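Local atomic coordinates of DUF917 domain-containing protein (Chromobacterium violaceum, PDB entry 2O3I), a protein that is of unknown function but belongs to the DUF917 family, with N- and C-terminal domains of the S-Me-THD-like type. Residues 27-32 with 334-339. The protein carries 2 engineered substitutions. Residues are numbered along the deposited sequence; the frame is centred on the assembly and turned at random.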
# COMPACT_ATOMS: atom_id res chain seq x y z
N THR A 27 4.33 -24.24 -2.04
CA THR A 27 3.98 -25.65 -1.95
C THR A 27 3.96 -26.34 -3.30
O THR A 27 3.66 -25.73 -4.33
CB THR A 27 2.58 -25.86 -1.34
OG1 THR A 27 1.60 -25.39 -2.26
CG2 THR A 27 2.45 -25.10 -0.02
N MSE A 28 4.29 -27.63 -3.29
CA MSE A 28 4.27 -28.43 -4.50
C MSE A 28 2.81 -28.54 -4.92
O MSE A 28 2.49 -28.68 -6.09
CB MSE A 28 4.86 -29.81 -4.24
CG MSE A 28 6.36 -29.81 -4.00
SE MSE A 28 7.00 -31.50 -3.32
CE MSE A 28 7.01 -32.54 -4.94
N ILE A 29 1.93 -28.47 -3.93
CA ILE A 29 0.50 -28.56 -4.17
C ILE A 29 0.05 -27.50 -5.16
O ILE A 29 -0.58 -27.81 -6.17
CB ILE A 29 -0.27 -28.38 -2.85
CG1 ILE A 29 0.26 -29.40 -1.82
CG2 ILE A 29 -1.77 -28.55 -3.11
CD1 ILE A 29 -0.31 -29.25 -0.42
N SER A 30 0.38 -26.24 -4.89
CA SER A 30 -0.01 -25.16 -5.78
C SER A 30 0.81 -25.21 -7.07
O SER A 30 0.35 -24.78 -8.11
CB SER A 30 0.16 -23.79 -5.09
OG SER A 30 1.53 -23.43 -4.96
N ALA A 31 2.03 -25.73 -6.99
CA ALA A 31 2.88 -25.84 -8.17
C ALA A 31 2.28 -26.87 -9.12
O ALA A 31 2.27 -26.68 -10.34
CB ALA A 31 4.30 -26.23 -7.79
N ARG A 32 1.78 -27.97 -8.56
CA ARG A 32 1.18 -29.05 -9.34
C ARG A 32 -0.15 -28.60 -9.93
O ARG A 32 -0.50 -28.98 -11.05
CB ARG A 32 1.00 -30.31 -8.48
CG ARG A 32 2.28 -31.14 -8.34
CD ARG A 32 2.18 -32.23 -7.28
NE ARG A 32 3.41 -33.03 -7.19
CZ ARG A 32 3.73 -33.81 -6.16
NH1 ARG A 32 2.92 -33.90 -5.12
NH2 ARG A 32 4.88 -34.48 -6.16
N ASN A 334 7.70 -26.72 4.24
CA ASN A 334 6.97 -26.69 5.50
C ASN A 334 5.47 -26.72 5.25
O ASN A 334 4.72 -27.38 5.98
CB ASN A 334 7.37 -25.45 6.30
CG ASN A 334 8.80 -25.54 6.81
OD1 ASN A 334 9.58 -24.60 6.65
ND2 ASN A 334 9.14 -26.67 7.42
N GLY A 335 5.02 -26.01 4.22
CA GLY A 335 3.60 -26.02 3.92
C GLY A 335 3.15 -27.41 3.50
O GLY A 335 2.07 -27.86 3.88
N ASP A 336 3.98 -28.11 2.72
CA ASP A 336 3.64 -29.44 2.26
C ASP A 336 3.56 -30.49 3.37
O ASP A 336 2.83 -31.47 3.25
CB ASP A 336 4.64 -29.91 1.19
CG ASP A 336 4.48 -29.17 -0.12
OD1 ASP A 336 5.43 -28.48 -0.54
OD2 ASP A 336 3.40 -29.28 -0.74
N LEU A 337 4.31 -30.29 4.46
CA LEU A 337 4.28 -31.23 5.57
C LEU A 337 2.95 -31.23 6.32
O LEU A 337 2.55 -32.26 6.85
CB LEU A 337 5.41 -30.96 6.57
CG LEU A 337 6.82 -31.44 6.23
CD1 LEU A 337 7.73 -31.15 7.41
CD2 LEU A 337 6.82 -32.94 5.94
N SER A 338 2.27 -30.09 6.36
CA SER A 338 0.98 -30.01 7.05
C SER A 338 -0.02 -30.97 6.38
O SER A 338 -0.04 -31.08 5.15
CB SER A 338 0.45 -28.58 7.01
N GLY A 339 -0.83 -31.65 7.18
CA GLY A 339 -1.79 -32.58 6.60
C GLY A 339 -3.04 -32.88 7.42
O GLY A 339 -3.38 -32.14 8.35
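T27, at the N-cap position of helix 28-35, meets the carboxylate of D336 with its carbon atoms: its CA lies 3.5 Å from D336 OD1 and its CB 3.6 Å from D336 OD2. The chi1 of T27 (69°) places T27 OG1 where it hydrogen-bonds with N75 OD1, while T27 CG2 lies 4.2 Å from G335 CA. M28 makes the polar link. Its backbone N-H, on the first turn of the helix, points at D336 OD1 over 3.1 Å with an angle of 164° and uses the syn lone pair of that oxygen; D336 OD2, 3.2 Å from the same M28 N, receives only a weak bond at 135°. One N-H is thus shared unequally by a carboxylate set at the start of a helix, where the helix dipole would be expected to favour the negative charge. D336 OD1 also accepts a bond from S333 OG, which ties the buried carboxylate back to its own part of the chain. The contact brings together parts of the S-Me-THD-like N-terminal and C-terminal sequence families: the start of helix 28-35 and the short, weakly bonded helical turn 334-337. The side chain of M28 crosses that of D336 at about a right angle, M28 CG 3.8 Å from D336 OD1, and its selenium end turns from D336, the residue packing on L14, Q15 and C18 of helix 10-19. The I29 and D336 side chains run past one another in antiparallel fashion, with I29 CG1 3.3 Å from D336 OD2 and I29 CD1 3.7 Å from that oxygen.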